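PDB 4GQ2: nucleoporin nup120 from Schizosaccharomyces pombe, which serves as a structural constituent of the nuclear pore complex, whose nucleoporins build the pore and can also dock transiently associated nuclear transport factors. Local coordinates for residues Y826-L836 / K846-K854; L880-E888 / C898-E909. All coordinates share one frame; numbering follows the deposited sequence.

Interaction 1. Residues Y826-L836 / K846-K854; sequences YNACMQLIGWL and KALIYLKSK
The Tyr850 ring carries the methyl CD1 of Ile833 over the centre of one face, 3.8 Å from the ring centroid to CD1 and 13° off the ring normal, a CH-pi contact. At the edge of the same ring, near its plane, Met830 CE lies 3.7 Å from Tyr850 CE1, while the sulfur SD approaches obliquely as a Met-aromatic contact. Met830 reaches this edge because its chain, with CG anti to the backbone N (chi1 -170°), bends at chi2. The Tyr826 ring is covered on one face by the aliphatic chain of Lys852, whose CG stands 3.9 Å from the ring centroid, offset toward the rim; the chain then runs out past the hydroxyl, with CE 3.5 Å from Tyr826 OH. Lys852 NZ continues to a salt bridge with Glu910. Between the two rings Ile849 fills the middle of the contact: CG2 meets Ile833 CD1 at 3.7 Å, CG1 lies against Cys829 CB, and CD1 meets Leu836 CD1 tip to tip. Ser853 OG donates to Ile849 O, from above the carbonyl plane, and its oxygen also borders Met830 SD. No direct hydrogen bond joins the segments, but one water donates to Ile833 O and Leu836 O and accepts from Lys846 NZ, 3.0 Å from the water oxygen. Val817 and Phe821 of helix 812-822 touch Ile849 and Lys852 from outside the pair. The short axes of 826-832 and 846-852, the latter the end of helix 840-852, come within 9.6 Å at 124°, a largely apolar packing within the HEAT-repeat region of Nup120, typical of an alpha-helical solenoid.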
loop_
_atom_site.group_PDB
_atom_site.type_symbol
_atom_site.label_atom_id
_atom_site.label_comp_id
_atom_site.label_asym_id
_atom_site.label_seq_id
_atom_site.Cartn_x
_atom_site.Cartn_y
_atom_site.Cartn_z
ATOM N N TYR A 826 -3.486 -1.889 14.391
ATOM C CA TYR A 826 -4.136 -0.668 14.848
ATOM C C TYR A 826 -3.866 0.528 13.949
ATOM O O TYR A 826 -4.769 1.334 13.705
ATOM C CB TYR A 826 -3.756 -0.369 16.302
ATOM C CG TYR A 826 -4.138 -1.483 17.264
ATOM C CD1 TYR A 826 -5.420 -2.037 17.241
ATOM C CD2 TYR A 826 -3.231 -1.968 18.207
ATOM C CE1 TYR A 826 -5.780 -3.053 18.109
ATOM C CE2 TYR A 826 -3.585 -2.984 19.087
ATOM C CZ TYR A 826 -4.863 -3.518 19.033
ATOM O OH TYR A 826 -5.244 -4.522 19.893
ATOM N N ASN A 827 -2.638 0.635 13.446
ATOM C CA ASN A 827 -2.285 1.717 12.524
ATOM C C ASN A 827 -3.094 1.630 11.215
ATOM O O ASN A 827 -3.711 2.610 10.790
ATOM C CB ASN A 827 -0.778 1.725 12.252
ATOM C CG ASN A 827 -0.353 2.859 11.332
ATOM O OD1 ASN A 827 -0.323 4.032 11.728
ATOM N ND2 ASN A 827 -0.013 2.513 10.096
ATOM N N ALA A 828 -3.118 0.445 10.607
ATOM C CA ALA A 828 -3.936 0.198 9.415
ATOM C C ALA A 828 -5.366 0.660 9.641
ATOM O O ALA A 828 -5.902 1.444 8.852
ATOM C CB ALA A 828 -3.914 -1.282 9.053
ATOM N N CYS A 829 -5.967 0.178 10.730
ATOM C CA CYS A 829 -7.332 0.543 11.121
ATOM C C CYS A 829 -7.541 2.063 11.178
ATOM O O CYS A 829 -8.512 2.604 10.611
ATOM C CB CYS A 829 -7.647 -0.063 12.484
ATOM S SG CYS A 829 -7.743 -1.862 12.480
ATOM N N MET A 830 -6.610 2.734 11.854
ATOM C CA MET A 830 -6.641 4.181 12.047
ATOM C C MET A 830 -6.510 4.922 10.715
ATOM O O MET A 830 -7.167 5.935 10.483
ATOM C CB MET A 830 -5.528 4.600 13.021
ATOM C CG MET A 830 -5.624 6.041 13.477
ATOM S SD MET A 830 -7.100 6.386 14.457
ATOM C CE MET A 830 -6.817 8.118 14.833
ATOM N N GLN A 831 -5.674 4.391 9.837
ATOM C CA GLN A 831 -5.505 4.938 8.502
ATOM C C GLN A 831 -6.822 4.844 7.747
ATOM O O GLN A 831 -7.168 5.748 6.977
ATOM C CB GLN A 831 -4.427 4.140 7.755
ATOM C CG GLN A 831 -3.496 4.971 6.885
ATOM C CD GLN A 831 -2.399 5.653 7.690
ATOM O OE1 GLN A 831 -2.005 5.178 8.757
ATOM N NE2 GLN A 831 -1.900 6.774 7.179
ATOM N N LEU A 832 -7.557 3.751 7.989
ATOM C CA LEU A 832 -8.776 3.420 7.226
ATOM C C LEU A 832 -10.076 3.859 7.899
ATOM O O LEU A 832 -11.167 3.663 7.343
ATOM C CB LEU A 832 -8.835 1.908 6.960
ATOM C CG LEU A 832 -7.719 1.293 6.116
ATOM C CD1 LEU A 832 -7.748 -0.224 6.247
ATOM C CD2 LEU A 832 -7.816 1.720 4.650
ATOM N N ILE A 833 -9.962 4.438 9.095
ATOM C CA ILE A 833 -11.137 4.716 9.931
ATOM C C ILE A 833 -12.204 5.606 9.280
ATOM O O ILE A 833 -13.375 5.513 9.623
ATOM C CB ILE A 833 -10.724 5.278 11.314
ATOM C CG1 ILE A 833 -11.797 4.951 12.365
ATOM C CG2 ILE A 833 -10.355 6.770 11.226
ATOM C CD1 ILE A 833 -11.339 5.154 13.791
ATOM N N GLY A 834 -11.810 6.446 8.325
ATOM C CA GLY A 834 -12.758 7.357 7.679
ATOM C C GLY A 834 -13.720 6.673 6.716
ATOM O O GLY A 834 -14.690 7.273 6.282
ATOM N N TRP A 835 -13.449 5.412 6.396
ATOM C CA TRP A 835 -14.290 4.602 5.509
ATOM C C TRP A 835 -15.406 3.890 6.226
ATOM O O TRP A 835 -16.390 3.492 5.589
ATOM C CB TRP A 835 -13.438 3.563 4.790
ATOM C CG TRP A 835 -12.461 4.135 3.802
ATOM C CD1 TRP A 835 -11.083 4.211 3.926
ATOM C CD2 TRP A 835 -12.760 4.737 2.484
ATOM N NE1 TRP A 835 -10.521 4.791 2.808
ATOM C CE2 TRP A 835 -11.470 5.126 1.909
ATOM C CE3 TRP A 835 -13.917 4.967 1.755
ATOM C CZ2 TRP A 835 -11.370 5.710 0.653
ATOM C CZ3 TRP A 835 -13.805 5.564 0.492
ATOM C CH2 TRP A 835 -12.562 5.932 -0.041
ATOM N N LEU A 836 -15.261 3.693 7.542
ATOM C CA LEU A 836 -16.296 3.010 8.338
ATOM C C LEU A 836 -17.565 3.835 8.350
ATOM O O LEU A 836 -17.512 5.052 8.522
ATOM C CB LEU A 836 -15.821 2.741 9.770
ATOM C CG LEU A 836 -14.821 1.599 9.969
ATOM C CD1 LEU A 836 -14.187 1.690 11.347
ATOM C CD2 LEU A 836 -15.480 0.235 9.766
ATOM N N LYS A 846 -15.024 2.106 15.492
ATOM C CA LYS A 846 -14.328 3.403 15.470
ATOM C C LYS A 846 -13.820 3.736 16.874
ATOM O O LYS A 846 -12.678 4.147 17.049
ATOM C CB LYS A 846 -15.247 4.523 14.983
ATOM C CG LYS A 846 -15.645 4.428 13.521
ATOM C CD LYS A 846 -16.405 5.663 13.050
ATOM C CE LYS A 846 -15.521 6.900 13.034
ATOM N NZ LYS A 846 -16.143 8.017 12.268
ATOM N N ALA A 847 -14.670 3.517 17.873
ATOM C CA ALA A 847 -14.324 3.788 19.260
ATOM C C ALA A 847 -13.153 2.936 19.762
ATOM O O ALA A 847 -12.222 3.450 20.386
ATOM C CB ALA A 847 -15.547 3.611 20.146
ATOM N N LEU A 848 -13.199 1.636 19.485
ATOM C CA LEU A 848 -12.101 0.750 19.856
ATOM C C LEU A 848 -10.779 1.140 19.199
ATOM O O LEU A 848 -9.731 1.066 19.831
ATOM C CB LEU A 848 -12.427 -0.692 19.496
ATOM C CG LEU A 848 -13.608 -1.398 20.155
ATOM C CD1 LEU A 848 -13.709 -2.758 19.507
ATOM C CD2 LEU A 848 -13.428 -1.529 21.662
ATOM N N ILE A 849 -10.832 1.533 17.925
ATOM C CA ILE A 849 -9.638 1.929 17.185
ATOM C C ILE A 849 -9.045 3.194 17.823
ATOM O O ILE A 849 -7.854 3.238 18.139
ATOM C CB ILE A 849 -9.940 2.169 15.683
ATOM C CG1 ILE A 849 -10.324 0.859 14.990
ATOM C CG2 ILE A 849 -8.740 2.805 14.982
ATOM C CD1 ILE A 849 -11.166 1.059 13.739
ATOM N N TYR A 850 -9.880 4.208 18.037
ATOM C CA TYR A 850 -9.417 5.421 18.710
ATOM C C TYR A 850 -8.855 5.084 20.078
ATOM O O TYR A 850 -7.838 5.647 20.479
ATOM C CB TYR A 850 -10.534 6.440 18.888
ATOM C CG TYR A 850 -10.961 7.168 17.638
ATOM C CD1 TYR A 850 -10.027 7.788 16.798
ATOM C CD2 TYR A 850 -12.308 7.287 17.329
ATOM C CE1 TYR A 850 -10.437 8.477 15.664
ATOM C CE2 TYR A 850 -12.726 7.965 16.212
ATOM C CZ TYR A 850 -11.798 8.553 15.381
ATOM O OH TYR A 850 -12.265 9.208 14.272
ATOM N N LEU A 851 -9.516 4.167 20.789
ATOM C CA LEU A 851 -9.077 3.796 22.129
ATOM C C LEU A 851 -7.654 3.271 22.052
ATOM O O LEU A 851 -6.781 3.713 22.805
ATOM C CB LEU A 851 -9.994 2.744 22.749
ATOM C CG LEU A 851 -10.585 3.005 24.138
ATOM C CD1 LEU A 851 -10.946 1.689 24.806
ATOM C CD2 LEU A 851 -9.668 3.827 25.027
ATOM N N LYS A 852 -7.419 2.363 21.107
ATOM C CA LYS A 852 -6.089 1.776 20.904
ATOM C C LYS A 852 -5.044 2.779 20.402
ATOM O O LYS A 852 -3.849 2.559 20.554
ATOM C CB LYS A 852 -6.167 0.573 19.957
ATOM C CG LYS A 852 -6.869 -0.643 20.547
ATOM C CD LYS A 852 -6.036 -1.303 21.642
ATOM C CE LYS A 852 -6.791 -2.447 22.301
ATOM N NZ LYS A 852 -6.126 -2.876 23.557
ATOM N N SER A 853 -5.505 3.881 19.818
ATOM C CA SER A 853 -4.612 4.877 19.224
ATOM C C SER A 853 -4.349 6.053 20.162
ATOM O O SER A 853 -3.818 7.080 19.742
ATOM C CB SER A 853 -5.185 5.359 17.891
ATOM O OG SER A 853 -5.417 4.256 17.027
ATOM N N LYS A 854 -4.719 5.873 21.432
ATOM C CA LYS A 854 -4.578 6.880 22.496
ATOM C C LYS A 854 -5.377 8.159 22.235
ATOM O O LYS A 854 -4.978 9.267 22.600
ATOM C CB LYS A 854 -3.105 7.159 22.814
ATOM C CG LYS A 854 -2.525 6.219 23.859
ATOM C CD LYS A 854 -2.158 4.868 23.268
ATOM C CE LYS A 854 -2.297 3.758 24.301
ATOM N NZ LYS A 854 -1.370 3.940 25.448
HETATM O O HOH W 1 -15.678 6.701 9.611
HETATM O O HOH W 2 -19.082 6.667 11.153
#

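Interaction 2. Residues L880-E888 / C898-E909; sequences LREFQEIAE and CYYLHLSKKLFE
Ile886 is the knob that helix 881-888 sets into a hole formed by Cys898, Leu901, His902 and Lys905. From CB its two branches part: CG2 lies 3.9 Å from Cys898 CB and also touches Leu901 CD1, whereas the other branch, with CG1 beside the backbone N and anti to the carbonyl carbon (chi1 -71°), carries CD1 to His902 CA at 3.9 Å and to the aliphatic CD of Lys905. One turn earlier Phe883 slips its ring edge against the opposing backbone, CE1 standing 3.5 Å from Tyr899 N and also near Cys898 CB. Its own CB sits over a face of the His902 ring, and its backbone N lies over the same ring, offset toward the rim. This knob-into-hole contact, with the short segment axes 9.3 Å apart at 132°, joins successive helices of the HEAT-repeat region of Nup120, and on the far flank of helix 898-909 Leu903 and Leu907 pack on Phe919 of helix 913-925. Polar groups close one end of the contact. Lys906, bent at chi2, crosses Glu882 at about a right angle and brings NZ to the syn lone pair of Glu882 OE1 at 3.2 Å; the same NZ binds Glu909 OE1 at 3.2 Å, so one ammonium ties two carboxylates of different helices. A methionine in place of Lys906 would probably leave Glu882 and Glu909 facing each other without their shared counter-charge, since their OE2 atoms are already only 4.4 Å apart. Within helix 881-888 Arg881 forms a salt bridge to Glu885, though the hydrogen bond within it is weak, and a long one to Glu882, extending the network.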
loop_
_atom_site.group_PDB
_atom_site.type_symbol
_atom_site.label_atom_id
_atom_site.label_comp_id
_atom_site.label_asym_id
_atom_site.label_seq_id
_atom_site.Cartn_x
_atom_site.Cartn_y
_atom_site.Cartn_z
ATOM N N LEU A 880 -17.402 -8.308 19.466
ATOM C CA LEU A 880 -18.622 -8.233 20.270
ATOM C C LEU A 880 -18.644 -9.224 21.437
ATOM O O LEU A 880 -19.553 -9.178 22.265
ATOM C CB LEU A 880 -19.865 -8.428 19.393
ATOM C CG LEU A 880 -20.120 -7.450 18.240
ATOM C CD1 LEU A 880 -21.496 -7.682 17.635
ATOM C CD2 LEU A 880 -19.992 -6.007 18.698
ATOM N N ARG A 881 -17.643 -10.103 21.513
ATOM C CA ARG A 881 -17.633 -11.163 22.531
ATOM C C ARG A 881 -17.740 -10.651 23.972
ATOM O O ARG A 881 -18.569 -11.148 24.735
ATOM C CB ARG A 881 -16.452 -12.143 22.357
ATOM C CG ARG A 881 -15.062 -11.554 22.566
ATOM C CD ARG A 881 -14.012 -12.639 22.749
ATOM N NE ARG A 881 -13.957 -13.124 24.128
ATOM C CZ ARG A 881 -13.224 -12.573 25.095
ATOM N NH1 ARG A 881 -12.468 -11.508 24.847
ATOM N NH2 ARG A 881 -13.244 -13.088 26.316
ATOM N N GLU A 882 -16.932 -9.654 24.332
ATOM C CA GLU A 882 -16.938 -9.124 25.700
ATOM C C GLU A 882 -18.299 -8.546 26.095
ATOM O O GLU A 882 -18.769 -8.757 27.210
ATOM C CB GLU A 882 -15.829 -8.090 25.908
ATOM C CG GLU A 882 -14.430 -8.692 25.967
ATOM C CD GLU A 882 -13.326 -7.655 26.133
ATOM O OE1 GLU A 882 -13.513 -6.481 25.747
ATOM O OE2 GLU A 882 -12.254 -8.020 26.652
ATOM N N PHE A 883 -18.927 -7.826 25.170
ATOM C CA PHE A 883 -20.256 -7.303 25.403
ATOM C C PHE A 883 -21.276 -8.426 25.516
ATOM O O PHE A 883 -22.141 -8.399 26.394
ATOM C CB PHE A 883 -20.697 -6.355 24.289
ATOM C CG PHE A 883 -22.154 -5.999 24.362
ATOM C CD1 PHE A 883 -22.653 -5.277 25.448
ATOM C CD2 PHE A 883 -23.035 -6.408 23.369
ATOM C CE1 PHE A 883 -24.002 -4.973 25.532
ATOM C CE2 PHE A 883 -24.379 -6.096 23.445
ATOM C CZ PHE A 883 -24.865 -5.379 24.528
ATOM N N GLN A 884 -21.177 -9.398 24.612
ATOM C CA GLN A 884 -22.143 -10.492 24.540
ATOM C C GLN A 884 -22.051 -11.467 25.712
ATOM O O GLN A 884 -23.044 -12.108 26.058
ATOM C CB GLN A 884 -22.016 -11.233 23.216
ATOM C CG GLN A 884 -22.637 -10.480 22.059
ATOM C CD GLN A 884 -22.308 -11.107 20.723
ATOM O OE1 GLN A 884 -21.355 -11.876 20.608
ATOM N NE2 GLN A 884 -23.096 -10.778 19.702
ATOM N N GLU A 885 -20.867 -11.576 26.312
ATOM C CA GLU A 885 -20.680 -12.393 27.511
ATOM C C GLU A 885 -21.468 -11.802 28.676
ATOM O O GLU A 885 -22.104 -12.533 29.445
ATOM C CB GLU A 885 -19.199 -12.495 27.874
ATOM C CG GLU A 885 -18.429 -13.521 27.057
ATOM C CD GLU A 885 -16.932 -13.491 27.314
ATOM O OE1 GLU A 885 -16.464 -12.659 28.124
ATOM O OE2 GLU A 885 -16.218 -14.306 26.694
ATOM N N ILE A 886 -21.416 -10.477 28.785
ATOM C CA ILE A 886 -22.176 -9.730 29.778
ATOM C C ILE A 886 -23.679 -9.824 29.491
ATOM O O ILE A 886 -24.472 -10.034 30.408
ATOM C CB ILE A 886 -21.692 -8.263 29.862
ATOM C CG1 ILE A 886 -20.300 -8.212 30.517
ATOM C CG2 ILE A 886 -22.685 -7.394 30.633
ATOM C CD1 ILE A 886 -19.570 -6.889 30.362
ATOM N N ALA A 887 -24.060 -9.698 28.219
ATOM C CA ALA A 887 -25.463 -9.781 27.825
ATOM C C ALA A 887 -26.072 -11.142 28.162
ATOM O O ALA A 887 -27.208 -11.216 28.643
ATOM C CB ALA A 887 -25.619 -9.488 26.346
ATOM N N GLU A 888 -25.312 -12.206 27.909
ATOM C CA GLU A 888 -25.749 -13.566 28.205
ATOM C C GLU A 888 -25.855 -13.797 29.713
ATOM O O GLU A 888 -26.826 -14.392 30.189
ATOM C CB GLU A 888 -24.806 -14.598 27.587
ATOM C CG GLU A 888 -25.432 -15.982 27.476
ATOM C CD GLU A 888 -24.413 -17.106 27.432
ATOM O OE1 GLU A 888 -23.198 -16.822 27.337
ATOM O OE2 GLU A 888 -24.833 -18.282 27.494
ATOM N N CYS A 898 -25.986 -3.075 30.234
ATOM C CA CYS A 898 -24.941 -4.044 29.870
ATOM C C CYS A 898 -23.851 -3.394 29.019
ATOM O O CYS A 898 -22.658 -3.604 29.250
ATOM C CB CYS A 898 -25.545 -5.235 29.118
ATOM S SG CYS A 898 -26.481 -6.385 30.157
ATOM N N TYR A 899 -24.288 -2.600 28.043
ATOM C CA TYR A 899 -23.403 -1.855 27.162
ATOM C C TYR A 899 -22.557 -0.880 27.977
ATOM O O TYR A 899 -21.330 -0.878 27.856
ATOM C CB TYR A 899 -24.225 -1.147 26.069
ATOM C CG TYR A 899 -23.436 -0.228 25.149
ATOM C CD1 TYR A 899 -22.505 -0.742 24.247
ATOM C CD2 TYR A 899 -23.647 1.161 25.166
ATOM C CE1 TYR A 899 -21.796 0.095 23.400
ATOM C CE2 TYR A 899 -22.945 2.006 24.324
ATOM C CZ TYR A 899 -22.015 1.467 23.446
ATOM O OH TYR A 899 -21.304 2.290 22.605
ATOM N N TYR A 900 -23.203 -0.081 28.825
ATOM C CA TYR A 900 -22.481 0.868 29.685
ATOM C C TYR A 900 -21.537 0.184 30.688
ATOM O O TYR A 900 -20.453 0.709 30.977
ATOM C CB TYR A 900 -23.443 1.823 30.400
ATOM C CG TYR A 900 -24.100 2.858 29.502
ATOM C CD1 TYR A 900 -23.412 3.432 28.432
ATOM C CD2 TYR A 900 -25.405 3.284 29.744
ATOM C CE1 TYR A 900 -24.013 4.385 27.615
ATOM C CE2 TYR A 900 -26.011 4.236 28.939
ATOM C CZ TYR A 900 -25.312 4.781 27.874
ATOM O OH TYR A 900 -25.913 5.722 27.075
ATOM N N LEU A 901 -21.946 -0.980 31.207
ATOM C CA LEU A 901 -21.070 -1.821 32.034
ATOM C C LEU A 901 -19.847 -2.271 31.236
ATOM O O LEU A 901 -18.710 -2.171 31.710
ATOM C CB LEU A 901 -21.806 -3.061 32.555
ATOM C CG LEU A 901 -21.481 -3.641 33.948
ATOM C CD1 LEU A 901 -21.714 -5.152 33.971
ATOM C CD2 LEU A 901 -20.084 -3.318 34.472
ATOM N N HIS A 902 -20.086 -2.781 30.029
ATOM C CA HIS A 902 -18.994 -3.187 29.160
ATOM C C HIS A 902 -18.038 -2.056 28.894
ATOM O O HIS A 902 -16.826 -2.222 28.996
ATOM C CB HIS A 902 -19.522 -3.730 27.849
ATOM C CG HIS A 902 -18.446 -3.971 26.831
ATOM N ND1 HIS A 902 -18.382 -3.292 25.674
ATOM C CD2 HIS A 902 -17.354 -4.830 26.844
ATOM C CE1 HIS A 902 -17.316 -3.707 24.974
ATOM N NE2 HIS A 902 -16.685 -4.645 25.692
ATOM N N LEU A 903 -18.580 -0.894 28.556
ATOM C CA LEU A 903 -17.768 0.292 28.329
ATOM C C LEU A 903 -16.938 0.658 29.545
ATOM O O LEU A 903 -15.741 0.920 29.426
ATOM C CB LEU A 903 -18.639 1.470 27.906
ATOM C CG LEU A 903 -19.240 1.309 26.512
ATOM C CD1 LEU A 903 -19.721 2.657 26.002
ATOM C CD2 LEU A 903 -18.222 0.702 25.563
ATOM N N SER A 904 -17.572 0.647 30.714
ATOM C CA SER A 904 -16.880 0.921 31.969
ATOM C C SER A 904 -15.630 0.059 32.131
ATOM O O SER A 904 -14.539 0.584 32.368
ATOM C CB SER A 904 -17.818 0.708 33.154
ATOM O OG SER A 904 -17.160 1.043 34.357
ATOM N N LYS A 905 -15.792 -1.255 31.977
ATOM C CA LYS A 905 -14.683 -2.204 32.122
ATOM C C LYS A 905 -13.627 -1.987 31.037
ATOM O O LYS A 905 -12.443 -2.248 31.259
ATOM C CB LYS A 905 -15.183 -3.661 32.072
ATOM C CG LYS A 905 -16.121 -4.070 33.202
ATOM C CD LYS A 905 -16.926 -5.316 32.847
ATOM C CE LYS A 905 -16.368 -6.580 33.491
ATOM N NZ LYS A 905 -16.842 -6.734 34.898
ATOM N N LYS A 906 -14.063 -1.513 29.867
ATOM C CA LYS A 906 -13.160 -1.314 28.738
ATOM C C LYS A 906 -12.318 -0.054 28.918
ATOM O O LYS A 906 -11.112 -0.075 28.699
ATOM C CB LYS A 906 -13.923 -1.272 27.409
ATOM C CG LYS A 906 -13.050 -1.515 26.187
ATOM C CD LYS A 906 -12.758 -2.998 26.028
ATOM C CE LYS A 906 -11.540 -3.244 25.163
ATOM N NZ LYS A 906 -10.947 -4.568 25.493
ATOM N N LEU A 907 -12.952 1.041 29.322
ATOM C CA LEU A 907 -12.209 2.254 29.624
ATOM C C LEU A 907 -11.243 2.003 30.780
ATOM O O LEU A 907 -10.158 2.586 30.825
ATOM C CB LEU A 907 -13.153 3.414 29.945
ATOM C CG LEU A 907 -13.763 4.268 28.820
ATOM C CD1 LEU A 907 -12.719 4.760 27.823
ATOM C CD2 LEU A 907 -14.886 3.541 28.099
ATOM N N PHE A 908 -11.645 1.111 31.689
ATOM C CA PHE A 908 -10.861 0.763 32.874
ATOM C C PHE A 908 -9.542 0.082 32.512
ATOM O O PHE A 908 -8.505 0.389 33.100
ATOM C CB PHE A 908 -11.683 -0.121 33.831
ATOM C CG PHE A 908 -10.945 -0.515 35.084
ATOM C CD1 PHE A 908 -10.910 0.338 36.188
ATOM C CD2 PHE A 908 -10.279 -1.740 35.164
ATOM C CE1 PHE A 908 -10.227 -0.021 37.342
ATOM C CE2 PHE A 908 -9.592 -2.102 36.315
ATOM C CZ PHE A 908 -9.569 -1.243 37.409
ATOM N N GLU A 909 -9.589 -0.835 31.546
ATOM C CA GLU A 909 -8.395 -1.553 31.096
ATOM C C GLU A 909 -7.375 -0.589 30.506
ATOM O O GLU A 909 -6.167 -0.792 30.640
ATOM C CB GLU A 909 -8.748 -2.628 30.064
ATOM C CG GLU A 909 -9.466 -3.848 30.627
ATOM C CD GLU A 909 -10.190 -4.655 29.558
ATOM O OE1 GLU A 909 -9.633 -4.836 28.451
ATOM O OE2 GLU A 909 -11.324 -5.112 29.823
#

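The two contacts follow one another in sequence, and all four segments belong to the HEAT-repeat region. Their centres lie about 19 Å apart, yet they meet directly: Leu851 CD1 packs on Lys906 CG at 4.1 Å, and Leu851 CD2 on Leu907 CD1 at 4.2 Å. Segment 846-854 thus adjoins segment 898-909. Helix 856-864 bridges them as well, with Cys862 and Phe863 against Ala847 and Phe863 also against Leu903 and Leu907. Another protein chain reaches interaction 1, packing on Met830 and Tyr850 among others, whereas no other chain of the assembly touches the segments of interaction 2.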